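Local coordinates for protein fructose-bisphosphate aldolase class I (Thermoproteus tenax, PDB 1W8S) that belongs to the DeoC/LacD family of aldolases, folds as a TIM barrel and holds 1,6-di-O-phosphono-beta-D-fructofuranose in a pocket of that barrel, at residues Asp56-Gln61 / Gly71-Ile76; Leu75-Asn80 / Val102-Ser107. The protein carries 2 engineered substitutions. All blocks are in the same frame, centred on the assembly; numbering follows the deposited sequence.

Interaction 1. Residues Asp56-Gln61 / Gly71-Ile76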
ATOM      1  N   ASP E  56       1.876  -0.227  39.213  1.00 14.29           N
ATOM      2  CA  ASP E  56       1.914   1.124  38.646  1.00 14.34           C
ATOM      3  C   ASP E  56       1.000   1.357  37.468  1.00 13.91           C
ATOM      4  O   ASP E  56       0.708   2.499  37.127  1.00 13.64           O
ATOM      5  CB  ASP E  56       3.329   1.453  38.186  1.00 14.47           C
ATOM      6  CG  ASP E  56       4.302   1.417  39.323  1.00 14.30           C
ATOM      7  OD1 ASP E  56       4.267   2.364  40.165  1.00 15.35           O
ATOM      8  OD2 ASP E  56       5.102   0.457  39.468  1.00 12.87           O
ATOM      9  N   GLY E  57       0.583   0.275  36.827  1.00 13.00           N
ATOM     10  CA  GLY E  57      -0.185   0.380  35.600  1.00 13.46           C
ATOM     11  C   GLY E  57      -0.668  -0.953  35.085  1.00 13.43           C
ATOM     12  O   GLY E  57      -0.269  -2.019  35.589  1.00 12.27           O
ATOM     13  N   VAL E  58      -1.533  -0.868  34.080  1.00 13.49           N
ATOM     14  CA  VAL E  58      -2.007  -2.005  33.310  1.00 13.94           C
ATOM     15  C   VAL E  58      -1.817  -1.699  31.815  1.00 14.18           C
ATOM     16  O   VAL E  58      -1.829  -0.530  31.418  1.00 13.25           O
ATOM     17  CB  VAL E  58      -3.500  -2.280  33.599  1.00 13.27           C
ATOM     18  CG1 VAL E  58      -3.696  -2.783  34.991  1.00 16.03           C
ATOM     19  CG2 VAL E  58      -4.349  -1.005  33.383  1.00 14.93           C
ATOM     20  N   VAL E  59      -1.627  -2.738  31.002  1.00 13.96           N
ATOM     21  CA  VAL E  59      -1.562  -2.611  29.552  1.00 14.36           C
ATOM     22  C   VAL E  59      -2.826  -3.284  28.987  1.00 13.69           C
ATOM     23  O   VAL E  59      -3.022  -4.482  29.202  1.00 13.17           O
ATOM     24  CB  VAL E  59      -0.326  -3.324  28.993  1.00 14.94           C
ATOM     25  CG1 VAL E  59      -0.237  -3.179  27.493  1.00 15.87           C
ATOM     26  CG2 VAL E  59       0.944  -2.795  29.642  1.00 16.33           C
ATOM     27  N   PHE E  60      -3.682  -2.518  28.311  1.00 12.49           N
ATOM     28  CA  PHE E  60      -4.912  -3.037  27.693  1.00 12.40           C
ATOM     29  C   PHE E  60      -4.910  -2.694  26.186  1.00 12.49           C
ATOM     30  O   PHE E  60      -4.401  -1.650  25.796  1.00 12.21           O
ATOM     31  CB  PHE E  60      -6.166  -2.354  28.249  1.00 12.97           C
ATOM     32  CG  PHE E  60      -6.578  -2.742  29.666  1.00 12.35           C
ATOM     33  CD1 PHE E  60      -6.028  -3.826  30.350  1.00 11.80           C
ATOM     34  CD2 PHE E  60      -7.598  -2.020  30.285  1.00 12.87           C
ATOM     35  CE1 PHE E  60      -6.448  -4.132  31.617  1.00 13.76           C
ATOM     36  CE2 PHE E  60      -8.039  -2.332  31.546  1.00 11.02           C
ATOM     37  CZ  PHE E  60      -7.462  -3.392  32.222  1.00 13.96           C
ATOM     38  N   GLN E  61      -5.531  -3.555  25.383  1.00 11.99           N
ATOM     39  CA  GLN E  61      -5.960  -3.192  24.014  1.00 12.97           C
ATOM     40  C   GLN E  61      -7.182  -2.294  24.121  1.00 12.10           C
ATOM     41  O   GLN E  61      -7.853  -2.236  25.152  1.00 12.24           O
ATOM     42  CB  GLN E  61      -6.323  -4.429  23.192  1.00 13.26           C
ATOM     43  CG  GLN E  61      -5.268  -5.497  23.090  1.00 15.24           C
ATOM     44  CD  GLN E  61      -4.217  -5.202  22.063  1.00 20.52           C
ATOM     45  OE1 GLN E  61      -4.419  -4.377  21.145  1.00 20.73           O
ATOM     46  NE2 GLN E  61      -3.093  -5.894  22.185  1.00 19.11           N
ATOM     47  N   GLY E  71     -10.269   4.081  35.376  1.00 15.53           N
ATOM     48  CA  GLY E  71      -9.415   5.144  35.893  1.00 16.18           C
ATOM     49  C   GLY E  71      -8.621   4.845  37.164  1.00 16.22           C
ATOM     50  O   GLY E  71      -7.900   5.716  37.639  1.00 17.13           O
ATOM     51  N   SER E  72      -8.674   3.613  37.661  1.00 15.81           N
ATOM     52  CA  SER E  72      -8.188   3.288  39.003  1.00 16.60           C
ATOM     53  C   SER E  72      -6.677   3.010  39.116  1.00 16.23           C
ATOM     54  O   SER E  72      -6.111   3.068  40.206  1.00 15.61           O
ATOM     55  CB  SER E  72      -8.973   2.100  39.554  1.00 16.87           C
ATOM     56  OG  SER E  72      -8.741   0.923  38.780  1.00 17.38           O
ATOM     57  N   VAL E  73      -6.058   2.681  37.995  1.00 15.53           N
ATOM     58  CA  VAL E  73      -4.625   2.440  37.882  1.00 15.86           C
ATOM     59  C   VAL E  73      -4.226   3.043  36.527  1.00 14.85           C
ATOM     60  O   VAL E  73      -4.965   2.890  35.571  1.00 14.71           O
ATOM     61  CB  VAL E  73      -4.370   0.914  37.859  1.00 16.51           C
ATOM     62  CG1 VAL E  73      -2.935   0.603  37.628  1.00 18.73           C
ATOM     63  CG2 VAL E  73      -4.777   0.315  39.191  1.00 18.51           C
ATOM     64  N   PRO E  74      -3.096   3.710  36.411  1.00 13.87           N
ATOM     65  CA  PRO E  74      -2.682   4.236  35.101  1.00 13.31           C
ATOM     66  C   PRO E  74      -2.693   3.200  33.966  1.00 13.39           C
ATOM     67  O   PRO E  74      -2.359   2.032  34.145  1.00 12.73           O
ATOM     68  CB  PRO E  74      -1.269   4.739  35.351  1.00 14.18           C
ATOM     69  CG  PRO E  74      -1.203   5.028  36.821  1.00 13.56           C
ATOM     70  CD  PRO E  74      -2.146   4.072  37.481  1.00 14.92           C
ATOM     71  N   LEU E  75      -3.087   3.650  32.787  1.00 13.17           N
ATOM     72  CA  LEU E  75      -3.306   2.772  31.646  1.00 12.42           C
ATOM     73  C   LEU E  75      -2.275   3.052  30.549  1.00 12.88           C
ATOM     74  O   LEU E  75      -2.064   4.194  30.197  1.00 12.75           O
ATOM     75  CB  LEU E  75      -4.704   3.011  31.101  1.00 11.61           C
ATOM     76  CG  LEU E  75      -5.024   2.473  29.712  1.00 12.19           C
ATOM     77  CD1 LEU E  75      -5.005   0.969  29.705  1.00 13.43           C
ATOM     78  CD2 LEU E  75      -6.373   3.008  29.261  1.00 14.62           C
ATOM     79  N   ILE E  76      -1.664   1.979  30.040  1.00 13.17           N
ATOM     80  CA  ILE E  76      -0.878   1.978  28.830  1.00 12.65           C
ATOM     81  C   ILE E  76      -1.756   1.290  27.798  1.00 13.00           C
ATOM     82  O   ILE E  76      -2.123   0.122  27.962  1.00 12.92           O
ATOM     83  CB  ILE E  76       0.421   1.228  29.025  1.00 13.63           C
ATOM     84  CG1 ILE E  76       1.207   1.844  30.183  1.00 13.08           C
ATOM     85  CG2 ILE E  76       1.251   1.239  27.736  1.00 13.86           C
ATOM     86  CD1 ILE E  76       2.555   1.171  30.459  1.00 15.08           C
TER

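Interaction 2. Residues Leu75-Asn80 / Val102-Ser107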
ATOM      1  N   LEU E  75      -3.087   3.650  32.787  1.00 13.17           N
ATOM      2  CA  LEU E  75      -3.306   2.772  31.646  1.00 12.42           C
ATOM      3  C   LEU E  75      -2.275   3.052  30.549  1.00 12.88           C
ATOM      4  O   LEU E  75      -2.064   4.194  30.197  1.00 12.75           O
ATOM      5  CB  LEU E  75      -4.704   3.011  31.101  1.00 11.61           C
ATOM      6  CG  LEU E  75      -5.024   2.473  29.712  1.00 12.19           C
ATOM      7  CD1 LEU E  75      -5.005   0.969  29.705  1.00 13.43           C
ATOM      8  CD2 LEU E  75      -6.373   3.008  29.261  1.00 14.62           C
ATOM      9  N   ILE E  76      -1.664   1.979  30.040  1.00 13.17           N
ATOM     10  CA  ILE E  76      -0.878   1.978  28.830  1.00 12.65           C
ATOM     11  C   ILE E  76      -1.756   1.290  27.798  1.00 13.00           C
ATOM     12  O   ILE E  76      -2.123   0.122  27.962  1.00 12.92           O
ATOM     13  CB  ILE E  76       0.421   1.228  29.025  1.00 13.63           C
ATOM     14  CG1 ILE E  76       1.207   1.844  30.183  1.00 13.08           C
ATOM     15  CG2 ILE E  76       1.251   1.239  27.736  1.00 13.86           C
ATOM     16  CD1 ILE E  76       2.555   1.171  30.459  1.00 15.08           C
ATOM     17  N   LEU E  77      -2.157   2.041  26.777  1.00 12.17           N
ATOM     18  CA  LEU E  77      -2.972   1.518  25.674  1.00 12.49           C
ATOM     19  C   LEU E  77      -2.051   0.920  24.612  1.00 12.84           C
ATOM     20  O   LEU E  77      -1.243   1.613  23.970  1.00 13.03           O
ATOM     21  CB  LEU E  77      -3.850   2.609  25.115  1.00 12.66           C
ATOM     22  CG  LEU E  77      -5.090   2.316  24.295  1.00 15.35           C
ATOM     23  CD1 LEU E  77      -4.873   1.250  23.280  1.00 16.98           C
ATOM     24  CD2 LEU E  77      -6.194   1.909  25.226  1.00 19.18           C
ATOM     25  N   LYS E  78      -2.112  -0.406  24.507  1.00 12.72           N
ATOM     26  CA  LYS E  78      -1.385  -1.185  23.525  1.00 13.23           C
ATOM     27  C   LYS E  78      -2.071  -1.014  22.176  1.00 12.30           C
ATOM     28  O   LYS E  78      -3.209  -1.460  22.003  1.00 13.24           O
ATOM     29  CB  LYS E  78      -1.452  -2.662  23.931  1.00 12.91           C
ATOM     30  CG  LYS E  78      -0.771  -3.636  22.980  1.00 18.39           C
ATOM     31  CD  LYS E  78       0.597  -3.197  22.675  1.00 24.45           C
ATOM     32  CE  LYS E  78       1.407  -4.270  21.927  1.00 27.75           C
ATOM     33  NZ  LYS E  78       0.622  -5.123  21.067  1.00 28.18           N
ATOM     34  N   LEU E  79      -1.419  -0.310  21.258  1.00 12.48           N
ATOM     35  CA  LEU E  79      -2.083   0.172  20.036  1.00 13.00           C
ATOM     36  C   LEU E  79      -2.197  -0.875  18.941  1.00 13.52           C
ATOM     37  O   LEU E  79      -3.151  -0.839  18.175  1.00 14.04           O
ATOM     38  CB  LEU E  79      -1.393   1.411  19.436  1.00 13.92           C
ATOM     39  CG  LEU E  79      -1.334   2.629  20.348  1.00 14.22           C
ATOM     40  CD1 LEU E  79      -0.293   3.578  19.799  1.00 13.36           C
ATOM     41  CD2 LEU E  79      -2.670   3.298  20.411  1.00 14.61           C
ATOM     42  N   ASN E  80      -1.220  -1.769  18.832  1.00 13.55           N
ATOM     43  CA  ASN E  80      -1.241  -2.755  17.771  1.00 14.34           C
ATOM     44  C   ASN E  80      -1.592  -4.108  18.349  1.00 15.77           C
ATOM     45  O   ASN E  80      -1.917  -4.208  19.516  1.00 19.97           O
ATOM     46  CB  ASN E  80       0.013  -2.768  16.862  1.00 13.34           C
ATOM     47  CG  ASN E  80       1.346  -2.919  17.596  1.00 13.67           C
ATOM     48  OD1 ASN E  80       1.428  -2.832  18.820  1.00 11.96           O
ATOM     49  ND2 ASN E  80       2.416  -3.078  16.814  1.00 14.22           N
ATOM     50  N   VAL E 102      -5.952   8.651  24.072  1.00 13.04           N
ATOM     51  CA  VAL E 102      -6.179   9.761  24.940  1.00 13.11           C
ATOM     52  C   VAL E 102      -7.623   9.787  25.403  1.00 14.30           C
ATOM     53  O   VAL E 102      -7.879   9.870  26.614  1.00 14.26           O
ATOM     54  CB  VAL E 102      -5.795  11.079  24.265  1.00 12.96           C
ATOM     55  CG1 VAL E 102      -6.284  12.257  25.087  1.00 12.89           C
ATOM     56  CG2 VAL E 102      -4.265  11.115  24.125  1.00 13.21           C
ATOM     57  N   SER E 103      -8.563   9.661  24.464  1.00 13.95           N
ATOM     58  CA  SER E 103      -9.992   9.615  24.813  1.00 14.60           C
ATOM     59  C   SER E 103     -10.381   8.430  25.751  1.00 15.24           C
ATOM     60  O   SER E 103     -11.316   8.543  26.544  1.00 13.46           O
ATOM     61  CB  SER E 103     -10.866   9.593  23.551  0.65 14.72           C
ATOM     62  OG  SER E 103     -12.258   9.543  23.897  0.65 15.52           O
ATOM     63  N   LEU E 104      -9.625   7.345  25.669  1.00 15.38           N
ATOM     64  CA  LEU E 104      -9.836   6.132  26.447  1.00 15.90           C
ATOM     65  C   LEU E 104      -9.190   6.174  27.851  1.00 16.52           C
ATOM     66  O   LEU E 104      -9.355   5.238  28.650  1.00 16.81           O
ATOM     67  CB  LEU E 104      -9.353   4.924  25.622  1.00 16.18           C
ATOM     68  CG  LEU E 104     -10.252   4.541  24.442  1.00 17.10           C
ATOM     69  CD1 LEU E 104      -9.644   3.449  23.628  1.00 19.59           C
ATOM     70  CD2 LEU E 104     -11.641   4.142  24.897  1.00 19.46           C
ATOM     71  N   GLY E 105      -8.477   7.267  28.144  1.00 15.22           N
ATOM     72  CA  GLY E 105      -7.911   7.520  29.447  1.00 15.88           C
ATOM     73  C   GLY E 105      -6.488   7.043  29.622  1.00 15.38           C
ATOM     74  O   GLY E 105      -5.996   6.958  30.745  1.00 15.49           O
ATOM     75  N   ALA E 106      -5.824   6.754  28.522  1.00 14.86           N
ATOM     76  CA  ALA E 106      -4.433   6.299  28.544  1.00 14.91           C
ATOM     77  C   ALA E 106      -3.511   7.375  29.077  1.00 14.25           C
ATOM     78  O   ALA E 106      -3.705   8.537  28.780  1.00 13.67           O
ATOM     79  CB  ALA E 106      -3.991   5.902  27.141  1.00 15.00           C
ATOM     80  N   SER E 107      -2.513   6.966  29.867  1.00 13.45           N
ATOM     81  CA  SER E 107      -1.391   7.814  30.284  1.00 13.15           C
ATOM     82  C   SER E 107      -0.125   7.549  29.492  1.00 13.64           C
ATOM     83  O   SER E 107       0.858   8.280  29.612  1.00 13.83           O
ATOM     84  CB  SER E 107      -1.039   7.550  31.748  1.00 13.33           C
ATOM     85  OG  SER E 107      -2.071   7.988  32.575  1.00 11.59           O
TER
HETATM   86  O   HOH W   1      -4.218   6.428  32.660  1.00 23.32           O

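Interaction 1. Residues Asp56-Gln61 / Gly71-Ile76
Val58 and Ile76 meet through their backbones, where two parallel strands exchange hydrogen bonds. Val58 gives its N-H to Pro74 O and receives, on its own O, the N-H of Ile76, a nearly straight N-to-O bond of 2.9 Å (176° at the hydrogen). Phe60 N reaches Ile76 O at 3.1 Å. Val58 thus bonds to the residues either side of its register partner Leu75, and Ile76 to those either side of its partner Val59, the pattern of a parallel pair.

Side chains divide between the two faces. On one, Val59 CG2 lies 4.1 Å from Ile76 CB, and the side chain of Val59 comes within about 5 Å of the bound 1,6-di-O-phosphono-beta-D-fructofuranose. On the other, Leu75 turns CG anti to its backbone N (chi1 165°), and from there CD1 sits 3.8 Å from Phe60 CB, the two side chains crossing at about a right angle, while Val58 CG2 covers one face of the Phe60 ring toward its rim. Val73 CG1 packs 3.4 Å from Gly57 CA.

Farther out, Asp56 forms a salt bridge with Arg15 and a hydrogen bond with Tyr252. Helix 43-53 packs on Val58 and Phe60, strand 18-22 flanks strand 57-60, and helix 4-12 meets Pro74 and Ile76.

Interaction 2. Residues Leu75-Asn80 / Val102-Ser107
Leu75 and Ser107 are joined directly through the backbone: Ser107 N donates to Leu75 O at 2.8 Å. Ala106 CA approaches the same oxygen at 3.6 Å, a longer C-H...O contact beside the true hydrogen bond.

A water adds a second polar link. It accepts from Leu75 N at 3.0 Å and donates to Gly105 O at 2.7 Å, and it is also hydrogen-bonded to Ser107 OG. Ser107 carries that hydroxyl anti to its own carbonyl carbon (chi1 -68°), which brings OG to the water. The backbone N and O of Leu75 are therefore both engaged by the segment 102-107, one through solvent and the other directly.

The apolar contacts centre on Ala106 and Leu104. The methyl of Ala106, CB, lies 3.9 Å from Leu77 CB, and the same methyl lies 4.3 Å from Leu75 CD2. Leu77 points toward segment 102-107, and its CD2 stands 4.1 Å from Leu104 CD1, where the two leucines cross obliquely. Helix 62-68 covers these side chains: Ala65 touches Leu75 and Leu77, and Arg62 and Glu66 pack on Leu104.

Helix 98-103 ends in a Schellman motif: Gly105 takes positive phi (93°), where a CB would jam against the carbonyl O of Leu104, and of the two bonds back into the last turn one runs from Gly105 N to Val102 O. The turn passes the chain into strand 108-113, parallel neighbour of strand 75-81, a helix-to-strand connection characteristic of the TIM barrel.

Interactions 1 and 2 lie with centres 8 Å apart and share Leu75 and Ile76; strand 75-81 lies between the parallel strands 57-60 and 108-113, and the two contacts lie on the sides of these two neighbours. In chain order, strand 57-60 leads through helix 62-68 to strand 75-81, completing a beta-alpha-beta unit; helix 98-103 follows, and its end leads into strand 108-113. Interaction 1 joins the first two of these strands, and interaction 2 sets the turn leading into the third against the beginning of the second. A probable hydrogen bond from Lys78 N to Phe60 O (2.9 Å) continues the first pairing beyond Ile76. Together the contacts illustrate how a barrel wall is built strand by strand, its Val59 face near the bound ligand.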